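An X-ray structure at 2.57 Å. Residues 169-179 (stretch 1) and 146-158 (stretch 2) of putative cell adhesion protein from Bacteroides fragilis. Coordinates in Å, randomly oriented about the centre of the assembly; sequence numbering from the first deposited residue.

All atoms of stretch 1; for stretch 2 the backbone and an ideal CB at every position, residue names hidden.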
ATOM      1  N   VAL B 169     -46.992   5.878 -31.141  1.00106.18           N
ATOM      2  CA  VAL B 169     -45.670   5.971 -30.474  1.00102.42           C
ATOM      3  C   VAL B 169     -45.548   4.968 -29.307  1.00104.46           C
ATOM      4  O   VAL B 169     -46.562   4.503 -28.769  1.00106.80           O
ATOM      5  CB  VAL B 169     -45.298   7.403 -29.982  1.00106.10           C
ATOM      6  CG1 VAL B 169     -45.535   8.451 -31.062  1.00109.01           C
ATOM      7  CG2 VAL B 169     -46.025   7.773 -28.690  1.00106.47           C
ATOM      8  N   GLN B 170     -44.303   4.669 -28.904  1.00 96.56           N
ATOM      9  CA  GLN B 170     -44.031   3.768 -27.786  1.00 93.70           C
ATOM     10  C   GLN B 170     -42.878   4.280 -26.949  1.00 93.09           C
ATOM     11  O   GLN B 170     -41.883   4.764 -27.488  1.00 90.96           O
ATOM     12  CB  GLN B 170     -43.755   2.334 -28.259  1.00 94.31           C
ATOM     13  CG  GLN B 170     -44.012   1.287 -27.173  1.00 96.14           C
ATOM     14  CD  GLN B 170     -44.138  -0.098 -27.726  1.00104.41           C
ATOM     15  OE1 GLN B 170     -45.075  -0.420 -28.461  1.00103.06           O
ATOM     16  NE2 GLN B 170     -43.211  -0.961 -27.353  1.00 91.34           N
ATOM     17  N   THR B 171     -43.025   4.177 -25.625  1.00 89.12           N
ATOM     18  CA  THR B 171     -42.002   4.598 -24.676  1.00 86.29           C
ATOM     19  C   THR B 171     -41.115   3.393 -24.377  1.00 88.76           C
ATOM     20  O   THR B 171     -41.605   2.325 -23.994  1.00 90.04           O
ATOM     21  CB  THR B 171     -42.632   5.230 -23.414  1.00 92.00           C
ATOM     22  OG1 THR B 171     -43.531   6.283 -23.800  1.00 96.48           O
ATOM     23  CG2 THR B 171     -41.599   5.780 -22.461  1.00 81.49           C
ATOM     24  N   LEU B 172     -39.811   3.566 -24.593  1.00 82.59           N
ATOM     25  CA  LEU B 172     -38.790   2.556 -24.348  1.00 79.47           C
ATOM     26  C   LEU B 172     -38.083   2.883 -23.041  1.00 81.99           C
ATOM     27  O   LEU B 172     -37.289   3.818 -22.985  1.00 80.66           O
ATOM     28  CB  LEU B 172     -37.802   2.520 -25.529  1.00 78.35           C
ATOM     29  CG  LEU B 172     -36.695   1.473 -25.489  1.00 80.49           C
ATOM     30  CD1 LEU B 172     -37.191   0.151 -25.968  1.00 81.97           C
ATOM     31  CD2 LEU B 172     -35.557   1.887 -26.363  1.00 82.01           C
ATOM     32  N   TYR B 173     -38.406   2.146 -21.978  1.00 79.13           N
ATOM     33  CA  TYR B 173     -37.786   2.370 -20.672  1.00 76.97           C
ATOM     34  C   TYR B 173     -36.418   1.664 -20.634  1.00 74.52           C
ATOM     35  O   TYR B 173     -36.329   0.426 -20.740  1.00 73.91           O
ATOM     36  CB  TYR B 173     -38.719   1.921 -19.528  1.00 80.30           C
ATOM     37  CG  TYR B 173     -39.929   2.817 -19.366  1.00 85.69           C
ATOM     38  CD1 TYR B 173     -39.846   4.012 -18.655  1.00 88.05           C
ATOM     39  CD2 TYR B 173     -41.157   2.473 -19.926  1.00 89.58           C
ATOM     40  CE1 TYR B 173     -40.954   4.849 -18.510  1.00 93.34           C
ATOM     41  CE2 TYR B 173     -42.276   3.299 -19.786  1.00 93.54           C
ATOM     42  CZ  TYR B 173     -42.169   4.491 -19.079  1.00103.60           C
ATOM     43  OH  TYR B 173     -43.260   5.327 -18.927  1.00107.22           O
ATOM     44  N   LEU B 174     -35.350   2.477 -20.534  1.00 65.55           N
ATOM     45  CA  LEU B 174     -33.987   1.981 -20.544  1.00 61.55           C
ATOM     46  C   LEU B 174     -33.573   1.508 -19.184  1.00 63.21           C
ATOM     47  O   LEU B 174     -33.846   2.196 -18.197  1.00 63.46           O
ATOM     48  CB  LEU B 174     -32.986   3.039 -21.034  1.00 60.10           C
ATOM     49  CG  LEU B 174     -33.149   3.617 -22.432  1.00 65.82           C
ATOM     50  CD1 LEU B 174     -31.905   4.310 -22.832  1.00 64.18           C
ATOM     51  CD2 LEU B 174     -33.444   2.557 -23.448  1.00 70.55           C
ATOM     52  N   PRO B 175     -32.882   0.349 -19.095  1.00 57.69           N
ATOM     53  CA  PRO B 175     -32.364  -0.072 -17.793  1.00 56.95           C
ATOM     54  C   PRO B 175     -31.130   0.774 -17.405  1.00 59.18           C
ATOM     55  O   PRO B 175     -30.535   1.414 -18.284  1.00 60.73           O
ATOM     56  CB  PRO B 175     -32.004  -1.551 -18.012  1.00 59.01           C
ATOM     57  CG  PRO B 175     -32.325  -1.857 -19.469  1.00 63.98           C
ATOM     58  CD  PRO B 175     -32.436  -0.566 -20.168  1.00 58.63           C
ATOM     59  N   PRO B 176     -30.731   0.860 -16.117  1.00 51.85           N
ATOM     60  CA  PRO B 176     -29.515   1.625 -15.808  1.00 48.67           C
ATOM     61  C   PRO B 176     -28.280   0.954 -16.443  1.00 50.41           C
ATOM     62  O   PRO B 176     -28.309  -0.239 -16.764  1.00 47.56           O
ATOM     63  CB  PRO B 176     -29.461   1.626 -14.279  1.00 50.10           C
ATOM     64  CG  PRO B 176     -30.279   0.465 -13.850  1.00 56.18           C
ATOM     65  CD  PRO B 176     -31.296   0.206 -14.915  1.00 53.94           C
ATOM     66  N   ILE B 177     -27.220   1.746 -16.697  1.00 47.75           N
ATOM     67  CA  ILE B 177     -25.978   1.248 -17.287  1.00 45.41           C
ATOM     68  C   ILE B 177     -24.858   1.344 -16.224  1.00 49.91           C
ATOM     69  O   ILE B 177     -25.030   1.957 -15.181  1.00 53.04           O
ATOM     70  CB  ILE B 177     -25.656   1.928 -18.651  1.00 47.35           C
ATOM     71  CG1 ILE B 177     -25.563   3.477 -18.550  1.00 47.10           C
ATOM     72  CG2 ILE B 177     -26.661   1.474 -19.730  1.00 47.32           C
ATOM     73  CD1 ILE B 177     -25.372   4.243 -19.921  1.00 41.66           C
ATOM     74  N   ILE B 178     -23.755   0.670 -16.444  1.00 44.93           N
ATOM     75  CA  ILE B 178     -22.667   0.569 -15.475  1.00 42.47           C
ATOM     76  C   ILE B 178     -21.359   0.552 -16.239  1.00 48.22           C
ATOM     77  O   ILE B 178     -21.344   0.244 -17.442  1.00 50.55           O
ATOM     78  CB  ILE B 178     -22.910  -0.706 -14.594  1.00 45.27           C
ATOM     79  CG1 ILE B 178     -21.962  -0.813 -13.382  1.00 44.50           C
ATOM     80  CG2 ILE B 178     -23.021  -2.004 -15.424  1.00 45.54           C
ATOM     81  CD1 ILE B 178     -22.483  -1.628 -12.258  1.00 52.88           C
ATOM     82  N   ASN B 179     -20.271   0.918 -15.557  1.00 44.34           N
ATOM     83  CA  ASN B 179     -18.911   1.034 -16.095  1.00 43.67           C
ATOM     84  C   ASN B 179     -18.305  -0.284 -16.523  1.00 45.89           C
ATOM     85  O   ASN B 179     -18.343  -1.274 -15.783  1.00 44.84           O
ATOM     86  CB  ASN B 179     -17.994   1.675 -15.068  1.00 45.48           C
ATOM     87  CG  ASN B 179     -18.141   3.154 -15.021  1.00 58.66           C
ATOM     88  OD1 ASN B 179     -17.707   3.867 -15.937  1.00 41.65           O
ATOM     89  ND2 ASN B 179     -18.824   3.620 -13.994  1.00 55.32           N
ATOM     90  N   UNK B 146     -23.657  -9.184 -16.294  1.00 59.75           N
ATOM     91  CA  UNK B 146     -23.155  -9.719 -15.029  1.00 59.01           C
ATOM     92  C   UNK B 146     -24.137  -9.451 -13.889  1.00 63.22           C
ATOM     93  O   UNK B 146     -24.139 -10.203 -12.920  1.00 65.34           O
ATOM     94  CB  UNK B 146     -21.790  -9.112 -14.700  1.00 59.01           C
ATOM     95  N   UNK B 147     -24.966  -8.399 -13.996  1.00 57.21           N
ATOM     96  CA  UNK B 147     -25.933  -8.039 -12.948  1.00 56.61           C
ATOM     97  C   UNK B 147     -27.311  -7.951 -13.531  1.00 61.69           C
ATOM     98  O   UNK B 147     -27.458  -7.544 -14.682  1.00 62.17           O
ATOM     99  CB  UNK B 147     -25.562  -6.714 -12.278  1.00 56.61           C
ATOM    100  N   UNK B 148     -28.326  -8.346 -12.757  1.00 58.84           N
ATOM    101  CA  UNK B 148     -29.715  -8.388 -13.223  1.00 60.02           C
ATOM    102  C   UNK B 148     -30.261  -6.991 -13.517  1.00 62.29           C
ATOM    103  O   UNK B 148     -30.996  -6.804 -14.499  1.00 63.36           O
ATOM    104  CB  UNK B 148     -30.598  -9.079 -12.182  1.00 60.02           C
ATOM    105  N   UNK B 149     -29.878  -6.011 -12.683  1.00 55.95           N
ATOM    106  CA  UNK B 149     -30.341  -4.626 -12.762  1.00 54.29           C
ATOM    107  C   UNK B 149     -29.966  -3.949 -14.099  1.00 56.16           C
ATOM    108  O   UNK B 149     -30.757  -3.151 -14.631  1.00 55.93           O
ATOM    109  CB  UNK B 149     -29.757  -3.825 -11.596  1.00 54.29           C
ATOM    110  N   UNK B 150     -28.773  -4.305 -14.635  1.00 51.20           N
ATOM    111  CA  UNK B 150     -28.137  -3.742 -15.826  1.00 50.74           C
ATOM    112  C   UNK B 150     -28.173  -4.685 -17.049  1.00 57.15           C
ATOM    113  O   UNK B 150     -27.777  -4.281 -18.152  1.00 56.58           O
ATOM    114  CB  UNK B 150     -26.685  -3.387 -15.500  1.00 50.74           C
ATOM    115  N   UNK B 151     -28.667  -5.923 -16.864  1.00 55.61           N
ATOM    116  CA  UNK B 151     -28.779  -6.938 -17.921  1.00 55.28           C
ATOM    117  C   UNK B 151     -29.678  -6.469 -19.043  1.00 58.82           C
ATOM    118  O   UNK B 151     -30.612  -5.684 -18.814  1.00 60.37           O
ATOM    119  CB  UNK B 151     -29.311  -8.254 -17.350  1.00 55.28           C
ATOM    120  N   UNK B 152     -29.377  -6.953 -20.262  1.00 53.31           N
ATOM    121  CA  UNK B 152     -30.077  -6.666 -21.508  1.00 52.79           C
ATOM    122  C   UNK B 152     -31.540  -7.080 -21.418  1.00 62.19           C
ATOM    123  O   UNK B 152     -31.861  -8.139 -20.876  1.00 63.27           O
ATOM    124  CB  UNK B 152     -29.397  -7.379 -22.679  1.00 52.79           C
ATOM    125  N   UNK B 153     -32.424  -6.232 -21.959  1.00 61.73           N
ATOM    126  CA  UNK B 153     -33.859  -6.477 -21.965  1.00 63.20           C
ATOM    127  C   UNK B 153     -34.397  -6.521 -23.377  1.00 69.12           C
ATOM    128  O   UNK B 153     -33.767  -6.057 -24.332  1.00 67.47           O
ATOM    129  CB  UNK B 153     -34.591  -5.404 -21.157  1.00 63.20           C
ATOM    130  N   UNK B 154     -35.568  -7.131 -23.501  1.00 70.57           N
ATOM    131  CA  UNK B 154     -36.313  -7.215 -24.740  1.00 73.06           C
ATOM    132  C   UNK B 154     -37.502  -6.268 -24.655  1.00 79.88           C
ATOM    133  O   UNK B 154     -37.986  -5.958 -23.554  1.00 78.39           O
ATOM    134  CB  UNK B 154     -36.766  -8.650 -25.017  1.00 73.06           C
ATOM    135  N   UNK B 155     -37.937  -5.768 -25.813  1.00 80.70           N
ATOM    136  CA  UNK B 155     -39.088  -4.871 -25.945  1.00 82.49           C
ATOM    137  C   UNK B 155     -39.987  -5.394 -27.050  1.00 89.01           C
ATOM    138  O   UNK B 155     -39.490  -5.846 -28.082  1.00 88.96           O
ATOM    139  CB  UNK B 155     -38.647  -3.435 -26.237  1.00 82.49           C
ATOM    140  N   UNK B 156     -41.298  -5.356 -26.819  1.00 88.55           N
ATOM    141  CA  UNK B 156     -42.280  -5.742 -27.829  1.00 91.77           C
ATOM    142  C   UNK B 156     -42.973  -4.463 -28.286  1.00 96.64           C
ATOM    143  O   UNK B 156     -43.535  -3.738 -27.468  1.00 95.18           O
ATOM    144  CB  UNK B 156     -43.283  -6.763 -27.287  1.00 91.77           C
ATOM    145  N   UNK B 157     -42.889  -4.174 -29.583  1.00 96.07           N
ATOM    146  CA  UNK B 157     -43.505  -2.994 -30.180  1.00 98.54           C
ATOM    147  C   UNK B 157     -44.830  -3.430 -30.819  1.00109.91           C
ATOM    148  O   UNK B 157     -44.863  -4.395 -31.588  1.00112.06           O
ATOM    149  CB  UNK B 157     -42.578  -2.341 -31.207  1.00 98.54           C
ATOM    150  N   UNK B 158     -45.929  -2.746 -30.452  1.00109.51           N
ATOM    151  CA  UNK B 158     -47.287  -3.044 -30.936  1.00137.15           C
ATOM    152  C   UNK B 158     -47.740  -2.034 -31.996  1.00161.20           C
ATOM    153  O   UNK B 158     -47.285  -0.892 -32.001  1.00121.67           O
ATOM    154  CB  UNK B 158     -48.275  -3.048 -29.768  1.00137.15           C
TER

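Strand 169-173 runs antiparallel to strand 153-157, their axes 8.9 Å apart at closest, so side chains must reach across.

Position 146 points its CB toward stretch 1 with nothing within 5.5 Å, so only a long side chain could approach. It is Arg 146, whose NH2 stays 4.9 Å from Asn 179 O and whose guanidinium hydrogen-bonds to a residue adjoining one of the stretches. At 147 the CB also points across an open gap, toward the end of Ile 178; a large apolar or aromatic group would fill it. Tyr 147 does, its CE2 4.1 Å from Ile 178 CD1, with the ring oblique to that methyl.

Position 148 is out of reach and tolerant; it is Thr 148. At 149 the CB is 4.9 Å from Pro 176 CG but points sideways, so many residues would serve. Gln 149 leads its end away, and its backbone makes the contact: O lies 3.4 Å from Pro 176 CD.

Position 150 is tight, its CB 3.8 Å from Pro 176 O and 3.9 Å from Ile 178 CG2. Small or beta-branched residues suit this site. Thr 150 sets CG2 3.7 Å from Ile 178 CG2, while OG1 bonds just outside the stretch. A water donates to both Thr 150 O and Pro 176 O, at 2.7 and 2.6 Å, linking the two backbones through their carbonyls.

Positions 151 and 152 point away and ask little of stretch 1; they are Ala 151 and selenomethionine Met 152. At 153 the CB points toward Pro 175, 4.5 Å from its CG, and a small polar or apolar group would fit. Thr 153 rests OG1 3.5 Å from Pro 175 CG, a packing contact.

Position 154, out of reach, is Ala 154. At 155 the CB points toward stretch 1, 3.9 Å from Leu 172 CD1, and extended backbone angles favour a branched apolar residue: valine or isoleucine. Val 155 packs CG1 3.7 Å from Leu 172 CD1 and CG2 3.8 Å from Gln 170 NE2.

At 156 the CB points away, leaving the side chain unconstrained by stretch 1, but the carbonyl matters: Gln 170 NE2 donates to O at 2.8 Å. The residue is Thr 156, whose OG1 hydrogen-bonds elsewhere in the structure. Position 157 points sideways, its CB 4.1 Å from Gln 170 NE2; aliphatic groups suit the strand. Ile 157 lays CG1 3.8 Å from that NE2.

At 158 the backbone N donates to Gln 170 OE1 at 3.2 Å, completing a two-ended amide clamp. With the CB 4.3 Å from OE1, a short donor could add to it. Thr 158 does so weakly, OG1 to Gln 170 OE1 at 3.4 Å.

Stretch 2, residues 146-158: RYTQTAMTAVTIT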
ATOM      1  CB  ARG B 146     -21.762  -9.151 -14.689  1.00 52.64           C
ATOM      2  CG  ARG B 146     -20.642  -9.775 -15.514  1.00 44.31           C
ATOM      3  CD  ARG B 146     -19.308  -9.050 -15.354  1.00 53.14           C
ATOM      4  NE  ARG B 146     -19.265  -7.785 -16.098  1.00 56.36           N
ATOM      5  CZ  ARG B 146     -18.157  -7.116 -16.407  1.00 62.52           C
ATOM      6  NH1 ARG B 146     -16.967  -7.590 -16.061  1.00 47.22           N
ATOM      7  NH2 ARG B 146     -18.232  -5.974 -17.070  1.00 43.81           N
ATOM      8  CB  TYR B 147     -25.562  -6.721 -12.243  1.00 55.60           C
ATOM      9  CG  TYR B 147     -24.073  -6.560 -12.031  1.00 56.10           C
ATOM     10  CD1 TYR B 147     -23.415  -7.250 -11.018  1.00 57.67           C
ATOM     11  CD2 TYR B 147     -23.305  -5.791 -12.902  1.00 55.86           C
ATOM     12  CE1 TYR B 147     -22.033  -7.159 -10.859  1.00 57.29           C
ATOM     13  CE2 TYR B 147     -21.922  -5.697 -12.756  1.00 56.00           C
ATOM     14  CZ  TYR B 147     -21.290  -6.383 -11.732  1.00 66.16           C
ATOM     15  OH  TYR B 147     -19.926  -6.286 -11.577  1.00 71.08           O
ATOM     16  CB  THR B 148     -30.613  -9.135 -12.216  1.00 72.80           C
ATOM     17  OG1 THR B 148     -30.601  -8.463 -10.955  1.00 75.99           O
ATOM     18  CG2 THR B 148     -30.193 -10.579 -12.016  1.00 73.75           C
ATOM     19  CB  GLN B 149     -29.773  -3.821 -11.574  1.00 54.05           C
ATOM     20  CG  GLN B 149     -30.352  -4.202 -10.202  1.00 50.39           C
ATOM     21  CD  GLN B 149     -29.642  -5.343  -9.486  1.00 69.22           C
ATOM     22  OE1 GLN B 149     -28.608  -5.880  -9.924  1.00 64.71           O
ATOM     23  NE2 GLN B 149     -30.170  -5.712  -8.330  1.00 56.28           N
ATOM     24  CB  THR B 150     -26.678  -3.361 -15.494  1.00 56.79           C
ATOM     25  OG1 THR B 150     -25.927  -4.534 -15.173  1.00 60.39           O
ATOM     26  CG2 THR B 150     -26.583  -2.378 -14.365  1.00 47.18           C
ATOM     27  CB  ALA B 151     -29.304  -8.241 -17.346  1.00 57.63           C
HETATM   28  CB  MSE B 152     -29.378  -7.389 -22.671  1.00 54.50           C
HETATM   29  CG  MSE B 152     -30.111  -7.280 -23.995  1.00 61.85           C
HETATM   30 SE   MSE B 152     -29.232  -8.218 -25.444  0.75 69.61          SE
HETATM   31  CE  MSE B 152     -29.323 -10.026 -24.749  1.00 67.52           C
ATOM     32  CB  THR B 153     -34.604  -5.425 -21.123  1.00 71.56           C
ATOM     33  OG1 THR B 153     -34.137  -4.112 -21.450  1.00 77.51           O
ATOM     34  CG2 THR B 153     -34.458  -5.673 -19.640  1.00 67.83           C
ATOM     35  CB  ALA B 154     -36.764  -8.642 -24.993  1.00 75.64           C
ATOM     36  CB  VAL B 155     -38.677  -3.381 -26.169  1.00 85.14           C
ATOM     37  CG1 VAL B 155     -37.826  -3.187 -27.436  1.00 84.49           C
ATOM     38  CG2 VAL B 155     -39.898  -2.453 -26.164  1.00 86.83           C
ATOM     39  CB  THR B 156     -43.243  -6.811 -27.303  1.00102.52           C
ATOM     40  OG1 THR B 156     -42.483  -7.937 -26.870  1.00106.41           O
ATOM     41  CG2 THR B 156     -44.248  -7.253 -28.358  1.00102.02           C
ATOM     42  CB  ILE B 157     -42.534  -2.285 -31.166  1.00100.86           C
ATOM     43  CG1 ILE B 157     -41.217  -1.920 -30.442  1.00 97.74           C
ATOM     44  CG2 ILE B 157     -43.183  -1.035 -31.770  1.00103.72           C
ATOM     45  CD1 ILE B 157     -40.056  -1.553 -31.321  1.00107.02           C
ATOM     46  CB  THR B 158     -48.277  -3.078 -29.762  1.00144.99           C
ATOM     47  OG1 THR B 158     -48.059  -1.942 -28.922  1.00142.54           O
ATOM     48  CG2 THR B 158     -48.164  -4.358 -28.937  1.00142.29           C
TER
HETATM   49  O   HOH W   1     -28.713  -1.799 -18.823  1.00 65.14           O
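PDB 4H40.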